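Local coordinates for protein acetyl-CoA acetyltransferase (Bacillus anthracis, PDB 3SS6) that probably catalyses the reversible condensation of two acetyl-CoA molecules into acetoacetyl-CoA, as other thiolases of the acetyl-CoA acetyltransferase type do, at residues A120-P125 against L251-A256; N26-E31 against I60-E65; H5-T10 against Q104-V109; H49-V54 against S110-A115. One frame throughout, in Å; residues are numbered along the deposited sequence.

In the fold
Following the chain from the N terminus, residues 5-10 enter strand 7-19 and pair later with 104-109, the end of helix 93-107; interaction 3 closes that long loop. Interaction 2 is nested inside it, joining the start of helix 29-43 to the loop 60-65. Interaction 4 pairs 49-54 with 110-115 and so crosses both interaction 2 and interaction 3; it touches the latter, with about 10 Å between centres. Interaction 1 opens last, at 120-125, and reaches 251-256 on strand 252-262, but in space it touches interaction 2. Together they tie one sheet of the N-terminal thiolase region to helices 29-43 and 93-107 and to loops at the subunit interface.

Interaction 1: A120-P125 against L251-A256; sequences AMSSSP and LNDGSA
Met-121 and Asp-253 bury the most surface here, and Asp-253 does the polar work. Its carboxylate reaches out from strand 252-262 to the chain just past Ala-120 and takes Ser-122 with both oxygens, each through its syn lone pair. OD1 receives the amide N of Ser-122 at 2.9 Å along a nearly straight path (169°), while OD2 accepts the hydroxyl OG of Ser-122 at 2.6 Å. Two bonds to one residue fix the rotation of the carboxylate. The N of Met-121 also lies 2.7 Å from OD1 of Asp-253, but that bond is weak because it is strongly bent (119°). These amides and the hydroxyl probably help to stabilise the negative charge in a buried setting, where Ser-122 OG is also bonded to Gly-21 N.

Here the chain leaves strand 112-120 of the main sheet of the N-terminal thiolase domain in a type I beta turn from Met-121 to Ser-124. The Ser-124 hydroxyl OG bonds back to the carbonyl O of Ala-120, 2.9 Å away.

Met-121 lies along the strand's beginning. Held anti to the carbonyl carbon (chi1 -60°), its CG comes 3.1 Å from the O of Asn-252, a buried carbonyl oxygen with no hydrogen-bond partner in the model. The sulfur accepts a weak bond from the N of Asn-252, and the bend at chi3 brings the methyl CE to Leu-251 CD2 at 3.9 Å, the two side chains crossing at about a right angle. Val-146 of helix 145-149 touches both Met-121 and Leu-251.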
loop_
_atom_site.group_PDB
_atom_site.type_symbol
_atom_site.label_atom_id
_atom_site.label_comp_id
_atom_site.label_asym_id
_atom_site.label_seq_id
_atom_site.Cartn_x
_atom_site.Cartn_y
_atom_site.Cartn_z
ATOM N N ALA A 120 -7.154 -20.108 4.624
ATOM C CA ALA A 120 -7.912 -19.358 3.633
ATOM C C ALA A 120 -6.867 -18.609 2.823
ATOM O O ALA A 120 -6.540 -17.450 3.107
ATOM C CB ALA A 120 -8.879 -18.395 4.310
ATOM N N MET A 121 -6.300 -19.289 1.834
ATOM C CA MET A 121 -5.191 -18.702 1.090
ATOM C C MET A 121 -5.705 -17.591 0.175
ATOM O O MET A 121 -5.060 -16.558 0.052
ATOM C CB MET A 121 -4.414 -19.784 0.331
ATOM C CG MET A 121 -3.850 -20.829 1.296
ATOM S SD MET A 121 -2.851 -22.154 0.571
ATOM C CE MET A 121 -1.278 -21.300 0.322
ATOM N N SER A 122 -6.878 -17.796 -0.429
ATOM C CA SER A 122 -7.446 -16.835 -1.372
ATOM C C SER A 122 -7.664 -15.453 -0.764
ATOM O O SER A 122 -7.567 -14.443 -1.461
ATOM C CB SER A 122 -8.780 -17.333 -1.934
ATOM O OG SER A 122 -8.651 -18.551 -2.655
ATOM N N SER A 123 -8.004 -15.402 0.523
ATOM C CA SER A 123 -8.320 -14.121 1.176
ATOM C C SER A 123 -7.135 -13.549 1.958
ATOM O O SER A 123 -7.258 -12.531 2.666
ATOM C CB SER A 123 -9.540 -14.288 2.094
ATOM O OG SER A 123 -9.276 -15.270 3.091
ATOM N N SER A 124 -5.978 -14.190 1.840
ATOM C CA SER A 124 -4.800 -13.736 2.578
ATOM C C SER A 124 -4.331 -12.371 2.078
ATOM O O SER A 124 -4.403 -12.086 0.881
ATOM C CB SER A 124 -3.672 -14.769 2.477
ATOM O OG SER A 124 -4.030 -15.943 3.190
ATOM N N PRO A 125 -3.855 -11.519 3.002
ATOM C CA PRO A 125 -3.514 -10.132 2.666
ATOM C C PRO A 125 -2.158 -9.953 1.997
ATOM O O PRO A 125 -1.391 -10.917 1.826
ATOM C CB PRO A 125 -3.503 -9.446 4.035
ATOM C CG PRO A 125 -3.014 -10.505 4.955
ATOM C CD PRO A 125 -3.669 -11.792 4.440
ATOM N N LEU A 251 -2.653 -24.008 -4.552
ATOM C CA LEU A 251 -2.933 -23.072 -3.478
ATOM C C LEU A 251 -4.436 -23.216 -3.249
ATOM O O LEU A 251 -5.218 -23.174 -4.205
ATOM C CB LEU A 251 -2.598 -21.649 -3.917
ATOM C CG LEU A 251 -1.169 -21.401 -4.429
ATOM C CD1 LEU A 251 -0.980 -19.949 -4.879
ATOM C CD2 LEU A 251 -0.147 -21.772 -3.372
ATOM N N ASN A 252 -4.842 -23.420 -2.003
ATOM C CA ASN A 252 -6.219 -23.843 -1.744
ATOM C C ASN A 252 -6.766 -23.356 -0.415
ATOM O O ASN A 252 -6.018 -22.894 0.449
ATOM C CB ASN A 252 -6.312 -25.372 -1.785
ATOM C CG ASN A 252 -6.022 -25.938 -3.158
ATOM O OD1 ASN A 252 -6.924 -26.069 -4.004
ATOM N ND2 ASN A 252 -4.768 -26.283 -3.395
ATOM N N ASP A 253 -8.089 -23.469 -0.258
ATOM C CA ASP A 253 -8.777 -23.023 0.957
ATOM C C ASP A 253 -9.517 -24.200 1.578
ATOM O O ASP A 253 -10.165 -24.967 0.872
ATOM C CB ASP A 253 -9.800 -21.929 0.617
ATOM C CG ASP A 253 -9.200 -20.787 -0.186
ATOM O OD1 ASP A 253 -8.043 -20.407 0.083
ATOM O OD2 ASP A 253 -9.879 -20.255 -1.090
ATOM N N GLY A 254 -9.453 -24.343 2.893
ATOM C CA GLY A 254 -10.207 -25.424 3.517
ATOM C C GLY A 254 -10.069 -25.452 5.020
ATOM O O GLY A 254 -9.143 -24.878 5.557
ATOM N N SER A 255 -10.996 -26.119 5.697
ATOM C CA SER A 255 -10.837 -26.375 7.127
ATOM C C SER A 255 -11.153 -27.832 7.421
ATOM O O SER A 255 -11.808 -28.517 6.617
ATOM C CB SER A 255 -11.757 -25.461 7.948
ATOM O OG SER A 255 -13.124 -25.690 7.612
ATOM N N ALA A 256 -10.663 -28.322 8.557
ATOM C CA ALA A 256 -10.906 -29.711 8.945
ATOM C C ALA A 256 -10.768 -29.836 10.454
ATOM O O ALA A 256 -9.854 -29.260 11.043
ATOM C CB ALA A 256 -9.921 -30.643 8.236
#

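Interaction 2: N26-E31 against I60-E65; sequences NVTPVE and IQRTDE. With SO4 (sulfate ion), chain J.
Thr-28 and Glu-31 form a capping box at the start of helix 29-43: Thr-28 OG1 accepts from the N of Glu-31, and Thr-28 N donates to Glu-31 OE1. The loop 60-65 comes over this helix end. It begins at Ile-60, which packs on helix 145-149. Arg-62 rests its CD 3.7 Å from Pro-29 CD; the bend at chi3 beyond it turns the guanidinium towards Asp-64, with the methyl CG2 of Thr-28 over one face. Asp-64 keeps that group in place by a side-on grip: NE bonds to OD1 and NH2 to OD2, the NH2 to OD2 distance being 2.9 Å, with both oxygens close to the guanidinium plane. Lys-129 of a second subunit forms a salt bridge to the same OD2.

Glu-65 makes the main link. Its extended chain brings the carboxylate to the first helical turn, where the helix end would favour a negative charge. OE2 accepts from Thr-28 OG1 at 2.6 Å through its syn lone pair, so the hydroxyl donates here while accepting from the Glu-31 amide. OE1 receives the N of Val-30 at 3.2 Å, the donor lying above the carboxylate plane, and sits 3.2 Å from Val-30 CG2.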
loop_
_atom_site.group_PDB
_atom_site.type_symbol
_atom_site.label_atom_id
_atom_site.label_comp_id
_atom_site.label_asym_id
_atom_site.label_seq_id
_atom_site.Cartn_x
_atom_site.Cartn_y
_atom_site.Cartn_z
ATOM N N ASN A 26 -13.775 -15.259 -0.897
ATOM C CA ASN A 26 -14.132 -14.172 0.007
ATOM C C ASN A 26 -14.471 -14.659 1.398
ATOM O O ASN A 26 -15.329 -14.078 2.068
ATOM C CB ASN A 26 -15.351 -13.437 -0.543
ATOM C CG ASN A 26 -15.072 -12.785 -1.872
ATOM O OD1 ASN A 26 -14.012 -12.200 -2.066
ATOM N ND2 ASN A 26 -16.016 -12.897 -2.800
ATOM N N VAL A 27 -13.823 -15.734 1.826
ATOM C CA VAL A 27 -14.077 -16.267 3.157
ATOM C C VAL A 27 -12.794 -16.163 3.975
ATOM O O VAL A 27 -11.721 -16.524 3.474
ATOM C CB VAL A 27 -14.548 -17.726 3.079
ATOM C CG1 VAL A 27 -14.798 -18.299 4.458
ATOM C CG2 VAL A 27 -15.830 -17.817 2.230
ATOM N N THR A 28 -12.902 -15.684 5.220
ATOM C CA THR A 28 -11.733 -15.599 6.099
ATOM C C THR A 28 -11.500 -16.930 6.817
ATOM O O THR A 28 -12.370 -17.808 6.810
ATOM C CB THR A 28 -11.875 -14.501 7.182
ATOM O OG1 THR A 28 -12.825 -14.913 8.176
ATOM C CG2 THR A 28 -12.298 -13.170 6.570
ATOM N N PRO A 29 -10.321 -17.087 7.444
ATOM C CA PRO A 29 -10.092 -18.369 8.125
ATOM C C PRO A 29 -11.104 -18.641 9.234
ATOM O O PRO A 29 -11.547 -19.782 9.377
ATOM C CB PRO A 29 -8.670 -18.215 8.699
ATOM C CG PRO A 29 -7.987 -17.248 7.765
ATOM C CD PRO A 29 -9.106 -16.249 7.412
ATOM N N VAL A 30 -11.452 -17.633 10.024
ATOM C CA VAL A 30 -12.461 -17.840 11.067
ATOM C C VAL A 30 -13.797 -18.247 10.453
ATOM O O VAL A 30 -14.432 -19.190 10.918
ATOM C CB VAL A 30 -12.622 -16.597 11.972
ATOM C CG1 VAL A 30 -13.907 -16.691 12.816
ATOM C CG2 VAL A 30 -11.390 -16.445 12.872
ATOM N N GLU A 31 -14.196 -17.575 9.377
ATOM C CA GLU A 31 -15.468 -17.895 8.732
ATOM C C GLU A 31 -15.497 -19.322 8.210
ATOM O O GLU A 31 -16.538 -19.984 8.239
ATOM C CB GLU A 31 -15.752 -16.907 7.605
ATOM C CG GLU A 31 -16.007 -15.507 8.132
ATOM C CD GLU A 31 -16.093 -14.473 7.035
ATOM O OE1 GLU A 31 -15.624 -14.746 5.915
ATOM O OE2 GLU A 31 -16.619 -13.373 7.300
ATOM N N ILE A 60 -1.063 -18.868 7.892
ATOM C CA ILE A 60 -1.041 -17.443 7.642
ATOM C C ILE A 60 -2.076 -16.779 8.533
ATOM O O ILE A 60 -3.147 -16.406 8.107
ATOM C CB ILE A 60 -1.393 -17.130 6.172
ATOM C CG1 ILE A 60 -0.514 -17.936 5.213
ATOM C CG2 ILE A 60 -1.273 -15.652 5.902
ATOM C CD1 ILE A 60 -0.845 -17.740 3.752
ATOM N N GLN A 61 -1.684 -16.625 9.789
ATOM C CA GLN A 61 -2.525 -16.022 10.802
ATOM C C GLN A 61 -2.749 -14.548 10.511
ATOM O O GLN A 61 -1.952 -13.915 9.857
ATOM C CB GLN A 61 -1.992 -16.317 12.196
ATOM C CG GLN A 61 -2.074 -17.800 12.496
ATOM C CD GLN A 61 -1.333 -18.211 13.737
ATOM O OE1 GLN A 61 -1.331 -17.510 14.728
ATOM N NE2 GLN A 61 -0.705 -19.368 13.682
ATOM N N ARG A 62 -3.863 -14.027 10.992
ATOM C CA ARG A 62 -4.220 -12.648 10.706
ATOM C C ARG A 62 -4.420 -11.876 11.996
ATOM O O ARG A 62 -5.108 -12.345 12.909
ATOM C CB ARG A 62 -5.520 -12.604 9.916
ATOM C CG ARG A 62 -5.410 -13.188 8.519
ATOM C CD ARG A 62 -6.793 -13.381 7.890
ATOM N NE ARG A 62 -7.551 -12.130 7.790
ATOM C CZ ARG A 62 -8.232 -11.748 6.712
ATOM N NH1 ARG A 62 -8.274 -12.523 5.628
ATOM N NH2 ARG A 62 -8.891 -10.597 6.719
ATOM N N THR A 63 -3.848 -10.677 12.058
ATOM C CA THR A 63 -4.008 -9.868 13.260
ATOM C C THR A 63 -5.424 -9.323 13.442
ATOM O O THR A 63 -5.782 -8.888 14.548
ATOM C CB THR A 63 -2.965 -8.722 13.312
ATOM O OG1 THR A 63 -2.851 -8.134 12.016
ATOM C CG2 THR A 63 -1.610 -9.284 13.703
ATOM N N ASP A 64 -6.228 -9.358 12.377
ATOM C CA ASP A 64 -7.623 -8.932 12.475
ATOM C C ASP A 64 -8.549 -10.053 12.975
ATOM O O ASP A 64 -9.742 -9.827 13.220
ATOM C CB ASP A 64 -8.132 -8.261 11.178
ATOM C CG ASP A 64 -8.295 -9.226 10.008
ATOM O OD1 ASP A 64 -7.932 -10.413 10.119
ATOM O OD2 ASP A 64 -8.774 -8.769 8.945
ATOM N N GLU A 65 -7.964 -11.232 13.153
ATOM C CA GLU A 65 -8.643 -12.397 13.690
ATOM C C GLU A 65 -7.589 -13.044 14.588
ATOM O O GLU A 65 -7.209 -14.190 14.381
ATOM C CB GLU A 65 -9.096 -13.341 12.579
ATOM C CG GLU A 65 -10.207 -12.763 11.719
ATOM C CD GLU A 65 -10.769 -13.757 10.725
ATOM O OE1 GLU A 65 -10.111 -14.784 10.469
ATOM O OE2 GLU A 65 -11.873 -13.507 10.200
HETATM S S SO4 J . -15.445 -10.569 -6.126
HETATM O O1 SO4 J . -16.271 -9.466 -5.644
HETATM O O2 SO4 J . -15.936 -11.827 -5.569
HETATM O O3 SO4 J . -15.513 -10.616 -7.583
HETATM O O4 SO4 J . -14.057 -10.357 -5.715
#

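Interaction 3: H5-T10 against Q104-V109; sequences HNVVIT and QIQLGV
A single hydrogen bond joins the two backbones: His-5 N donates to the carbonyl O of Gln-106 at 3.0 Å, in the carbonyl plane and on a lone pair. The return contact is a CA-H...O approach, Gln-106 CA to His-5 O at 3.5 Å. His-5 holds its CG anti to the carbonyl carbon (chi1 -64°), which brings the ring beside the helix end. CB lies 3.6 Å from the O of Ile-105, and the same Gln-106 O that takes the backbone bond sits at the edge of the imidazole, near CD2.

Val-7 is the apolar bridge. Its CG1 is anti to the backbone N (chi1 -177°), leaving CG2 beside that N, where it presses on Gln-106 CG at 3.5 Å and on Ile-105 CG2 at 4.0 Å. Ile-105 crosses Val-7 obliquely; its CG2 is anti to its own backbone N, while CG1 carries CD1 to the neighbourhood of Val-7 CG1. Beyond the contact, Val-7 and Ile-105 both touch Leu-260 of strand 252-262. Gln-106 meets Val-7 at about a right angle with its methylene part, for its chain runs on extended beyond CG so that OE1 can bond to Tyr-280 OH.

The helix stops at Gly-108, whose positive phi (78°) suits glycine and belongs to a Schellman motif, Gly-108 N bonding back to Ile-105 O and Val-109 N, weakly, to Gln-104 O. The arrangement is that of a layered alpha/beta sandwich, with the C-terminal turn of helix 93-107 packed against the beginning of strand 7-19 in the N-terminal thiolase domain.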
loop_
_atom_site.group_PDB
_atom_site.type_symbol
_atom_site.label_atom_id
_atom_site.label_comp_id
_atom_site.label_asym_id
_atom_site.label_seq_id
_atom_site.Cartn_x
_atom_site.Cartn_y
_atom_site.Cartn_z
ATOM N N HIS A 5 -4.263 -41.013 29.824
ATOM C CA HIS A 5 -5.502 -41.467 29.203
ATOM C C HIS A 5 -5.333 -41.803 27.735
ATOM O O HIS A 5 -4.609 -41.115 27.021
ATOM C CB HIS A 5 -6.573 -40.389 29.361
ATOM C CG HIS A 5 -6.941 -40.133 30.787
ATOM N ND1 HIS A 5 -7.934 -40.839 31.434
ATOM C CD2 HIS A 5 -6.424 -39.280 31.700
ATOM C CE1 HIS A 5 -8.024 -40.417 32.683
ATOM N NE2 HIS A 5 -7.118 -39.474 32.872
ATOM N N ASN A 6 -6.010 -42.852 27.277
ATOM C CA ASN A 6 -6.049 -43.121 25.845
ATOM C C ASN A 6 -6.863 -42.037 25.173
ATOM O O ASN A 6 -7.855 -41.571 25.734
ATOM C CB ASN A 6 -6.701 -44.474 25.549
ATOM C CG ASN A 6 -5.884 -45.655 26.057
ATOM O OD1 ASN A 6 -4.712 -45.515 26.397
ATOM N ND2 ASN A 6 -6.507 -46.841 26.074
ATOM N N VAL A 7 -6.462 -41.660 23.963
ATOM C CA VAL A 7 -7.145 -40.611 23.202
ATOM C C VAL A 7 -7.961 -41.220 22.058
ATOM O O VAL A 7 -7.425 -41.946 21.222
ATOM C CB VAL A 7 -6.139 -39.629 22.621
ATOM C CG1 VAL A 7 -6.872 -38.496 21.879
ATOM C CG2 VAL A 7 -5.256 -39.067 23.732
ATOM N N VAL A 8 -9.255 -40.925 22.023
ATOM C CA VAL A 8 -10.107 -41.405 20.945
ATOM C C VAL A 8 -10.717 -40.231 20.198
ATOM O O VAL A 8 -10.747 -39.104 20.692
ATOM C CB VAL A 8 -11.218 -42.371 21.445
ATOM C CG1 VAL A 8 -10.586 -43.598 22.107
ATOM C CG2 VAL A 8 -12.159 -41.665 22.396
ATOM N N ILE A 9 -11.184 -40.510 18.989
ATOM C CA ILE A 9 -11.690 -39.493 18.083
ATOM C C ILE A 9 -13.139 -39.839 17.799
ATOM O O ILE A 9 -13.425 -40.934 17.315
ATOM C CB ILE A 9 -10.899 -39.523 16.758
ATOM C CG1 ILE A 9 -9.445 -39.096 17.000
ATOM C CG2 ILE A 9 -11.544 -38.601 15.714
ATOM C CD1 ILE A 9 -8.486 -39.548 15.909
ATOM N N THR A 10 -14.053 -38.920 18.093
ATOM C CA THR A 10 -15.484 -39.230 17.948
ATOM C C THR A 10 -16.174 -38.601 16.732
ATOM O O THR A 10 -17.315 -38.967 16.400
ATOM C CB THR A 10 -16.264 -38.853 19.224
ATOM O OG1 THR A 10 -16.144 -37.447 19.461
ATOM C CG2 THR A 10 -15.725 -39.629 20.423
ATOM N N GLN A 104 -3.010 -32.867 25.731
ATOM C CA GLN A 104 -3.863 -32.352 26.798
ATOM C C GLN A 104 -4.758 -33.454 27.355
ATOM O O GLN A 104 -4.959 -33.551 28.561
ATOM C CB GLN A 104 -4.732 -31.193 26.306
ATOM C CG GLN A 104 -3.943 -29.931 26.005
ATOM C CD GLN A 104 -4.832 -28.707 25.844
ATOM O OE1 GLN A 104 -6.059 -28.816 25.788
ATOM N NE2 GLN A 104 -4.213 -27.543 25.763
ATOM N N ILE A 105 -5.302 -34.284 26.474
ATOM C CA ILE A 105 -6.198 -35.352 26.920
ATOM C C ILE A 105 -5.436 -36.438 27.666
ATOM O O ILE A 105 -5.883 -36.910 28.713
ATOM C CB ILE A 105 -6.991 -35.933 25.740
ATOM C CG1 ILE A 105 -7.917 -34.846 25.173
ATOM C CG2 ILE A 105 -7.761 -37.202 26.171
ATOM C CD1 ILE A 105 -8.490 -35.169 23.790
ATOM N N GLN A 106 -4.279 -36.832 27.142
ATOM C CA GLN A 106 -3.492 -37.858 27.822
ATOM C C GLN A 106 -3.161 -37.441 29.254
ATOM O O GLN A 106 -3.176 -38.268 30.178
ATOM C CB GLN A 106 -2.196 -38.128 27.065
ATOM C CG GLN A 106 -2.362 -38.731 25.675
ATOM C CD GLN A 106 -1.030 -38.761 24.929
ATOM O OE1 GLN A 106 -0.789 -37.969 24.000
ATOM N NE2 GLN A 106 -0.143 -39.655 25.359
ATOM N N LEU A 107 -2.853 -36.162 29.432
ATOM C CA LEU A 107 -2.455 -35.633 30.733
ATOM C C LEU A 107 -3.617 -35.302 31.662
ATOM O O LEU A 107 -3.410 -35.052 32.852
ATOM C CB LEU A 107 -1.595 -34.382 30.534
ATOM C CG LEU A 107 -0.179 -34.680 30.042
ATOM C CD1 LEU A 107 0.510 -33.376 29.659
ATOM C CD2 LEU A 107 0.606 -35.394 31.138
ATOM N N GLY A 108 -4.835 -35.291 31.125
ATOM C CA GLY A 108 -5.983 -34.872 31.900
ATOM C C GLY A 108 -6.108 -33.365 32.037
ATOM O O GLY A 108 -6.886 -32.877 32.862
ATOM N N VAL A 109 -5.338 -32.627 31.241
ATOM C CA VAL A 109 -5.484 -31.170 31.146
ATOM C C VAL A 109 -6.868 -30.821 30.588
ATOM O O VAL A 109 -7.518 -29.883 31.058
ATOM C CB VAL A 109 -4.396 -30.557 30.247
ATOM C CG1 VAL A 109 -4.718 -29.098 29.891
ATOM C CG2 VAL A 109 -3.030 -30.670 30.917
#

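Interaction 4: H49-V54 against S110-A115; sequences HEVDEV and SEVVVA
The two chains meet at the start of parallel strands, their touching parts 66° apart in direction, with Val-54 paired to Val-114 at a CA-CA distance of 4.8 Å. Asp-52 N donates to Val-112 O, and Val-114 N gives a bond of 3.0 Å to Glu-53 O that runs nearly along the C=O axis. Glu-53 N, between them, is buried without a partner.

Before the strands join fully, Asp-52 takes over with its side chain. CG anti to the carbonyl carbon (chi1 -65°) puts OD2 where two successive amides converge: Glu-111 N at 2.7 Å and Val-112 N at 3.0 Å, both above the carboxylate plane. The two amides probably stabilise the negative charge of Asp-52, with the Glu-111 carboxylate not far off. The CB of Asp-52 rests 3.7 Å from Ser-110 CB.

Val-51, from the loop before the strand, packs CG1 on Val-114 CG2 at 3.7 Å, the two side chains crossing at about a right angle. Val-112 lies with CB 3.4 Å from Glu-50 O.

Glu-53 leads its carboxylate away, to Thr-83 and Gln-104 of its own chain and, by a salt bridge, to Arg-89 of a second subunit. Strand 53-57 lies between 83-88 and 112-120 in the sheet; Leu-37 of helix 29-43 covers Val-54 and Val-114, while helix 93-107 packs on Val-113.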
loop_
_atom_site.group_PDB
_atom_site.type_symbol
_atom_site.label_atom_id
_atom_site.label_comp_id
_atom_site.label_asym_id
_atom_site.label_seq_id
_atom_site.Cartn_x
_atom_site.Cartn_y
_atom_site.Cartn_z
ATOM N N HIS A 49 -20.575 -26.625 25.591
ATOM C CA HIS A 49 -20.064 -26.270 26.912
ATOM C C HIS A 49 -19.122 -27.343 27.473
ATOM O O HIS A 49 -18.337 -27.074 28.387
ATOM C CB HIS A 49 -21.211 -25.981 27.889
ATOM C CG HIS A 49 -21.927 -27.205 28.360
ATOM N ND1 HIS A 49 -23.103 -27.647 27.793
ATOM C CD2 HIS A 49 -21.633 -28.081 29.348
ATOM C CE1 HIS A 49 -23.502 -28.744 28.412
ATOM N NE2 HIS A 49 -22.627 -29.029 29.358
ATOM N N GLU A 50 -19.184 -28.547 26.909
ATOM C CA GLU A 50 -18.342 -29.645 27.375
ATOM C C GLU A 50 -16.968 -29.624 26.720
ATOM O O GLU A 50 -16.066 -30.376 27.120
ATOM C CB GLU A 50 -18.993 -30.986 27.085
ATOM C CG GLU A 50 -20.260 -31.204 27.849
ATOM C CD GLU A 50 -20.865 -32.537 27.520
ATOM O OE1 GLU A 50 -20.502 -33.517 28.201
ATOM O OE2 GLU A 50 -21.676 -32.606 26.572
ATOM N N VAL A 51 -16.808 -28.776 25.708
ATOM C CA VAL A 51 -15.516 -28.657 25.032
ATOM C C VAL A 51 -14.545 -27.840 25.872
ATOM O O VAL A 51 -14.824 -26.691 26.216
ATOM C CB VAL A 51 -15.664 -28.003 23.649
ATOM C CG1 VAL A 51 -14.295 -27.846 22.992
ATOM C CG2 VAL A 51 -16.609 -28.841 22.771
ATOM N N ASP A 52 -13.399 -28.428 26.195
ATOM C CA ASP A 52 -12.427 -27.753 27.052
ATOM C C ASP A 52 -11.505 -26.781 26.291
ATOM O O ASP A 52 -11.031 -25.792 26.855
ATOM C CB ASP A 52 -11.619 -28.801 27.825
ATOM C CG ASP A 52 -12.492 -29.599 28.790
ATOM O OD1 ASP A 52 -13.267 -28.973 29.544
ATOM O OD2 ASP A 52 -12.444 -30.849 28.781
ATOM N N GLU A 53 -11.257 -27.057 25.016
ATOM C CA GLU A 53 -10.300 -26.274 24.245
ATOM C C GLU A 53 -10.555 -26.504 22.761
ATOM O O GLU A 53 -10.939 -27.600 22.364
ATOM C CB GLU A 53 -8.885 -26.761 24.565
ATOM C CG GLU A 53 -7.754 -25.905 24.035
ATOM C CD GLU A 53 -7.284 -24.902 25.064
ATOM O OE1 GLU A 53 -6.428 -25.252 25.906
ATOM O OE2 GLU A 53 -7.780 -23.764 25.024
ATOM N N VAL A 54 -10.345 -25.464 21.960
ATOM C CA VAL A 54 -10.285 -25.590 20.502
ATOM C C VAL A 54 -8.846 -25.288 20.113
ATOM O O VAL A 54 -8.308 -24.265 20.510
ATOM C CB VAL A 54 -11.212 -24.577 19.806
ATOM C CG1 VAL A 54 -10.987 -24.573 18.293
ATOM C CG2 VAL A 54 -12.686 -24.899 20.146
ATOM N N SER A 110 -7.307 -31.590 29.589
ATOM C CA SER A 110 -8.642 -31.458 29.013
ATOM C C SER A 110 -9.304 -32.822 28.926
ATOM O O SER A 110 -8.613 -33.834 28.825
ATOM C CB SER A 110 -8.564 -30.896 27.594
ATOM O OG SER A 110 -7.962 -29.622 27.559
ATOM N N GLU A 111 -10.636 -32.851 28.943
ATOM C CA GLU A 111 -11.364 -34.095 28.725
ATOM C C GLU A 111 -11.863 -34.203 27.292
ATOM O O GLU A 111 -11.924 -35.294 26.738
ATOM C CB GLU A 111 -12.536 -34.226 29.702
ATOM C CG GLU A 111 -12.089 -34.453 31.136
ATOM C CD GLU A 111 -13.241 -34.793 32.061
ATOM O OE1 GLU A 111 -14.359 -34.277 31.848
ATOM O OE2 GLU A 111 -13.024 -35.588 32.998
ATOM N N VAL A 112 -12.221 -33.060 26.713
ATOM C CA VAL A 112 -12.727 -32.977 25.342
ATOM C C VAL A 112 -12.014 -31.826 24.629
ATOM O O VAL A 112 -11.999 -30.702 25.124
ATOM C CB VAL A 112 -14.252 -32.687 25.327
ATOM C CG1 VAL A 112 -14.766 -32.534 23.897
ATOM C CG2 VAL A 112 -15.018 -33.805 26.023
ATOM N N VAL A 113 -11.410 -32.100 23.475
ATOM C CA VAL A 113 -10.775 -31.040 22.690
ATOM C C VAL A 113 -11.231 -31.125 21.241
ATOM O O VAL A 113 -11.334 -32.222 20.685
ATOM C CB VAL A 113 -9.242 -31.161 22.722
ATOM C CG1 VAL A 113 -8.588 -30.015 21.911
ATOM C CG2 VAL A 113 -8.741 -31.163 24.151
ATOM N N VAL A 114 -11.518 -29.972 20.640
ATOM C CA VAL A 114 -11.837 -29.898 19.218
ATOM C C VAL A 114 -10.578 -29.362 18.533
ATOM O O VAL A 114 -10.071 -28.303 18.894
ATOM C CB VAL A 114 -13.024 -28.967 18.964
ATOM C CG1 VAL A 114 -13.279 -28.830 17.473
ATOM C CG2 VAL A 114 -14.276 -29.515 19.662
ATOM N N ALA A 115 -10.051 -30.105 17.568
ATOM C CA ALA A 115 -8.747 -29.742 17.024
ATOM C C ALA A 115 -8.682 -30.015 15.546
ATOM O O ALA A 115 -9.294 -30.955 15.046
ATOM C CB ALA A 115 -7.636 -30.508 17.736
#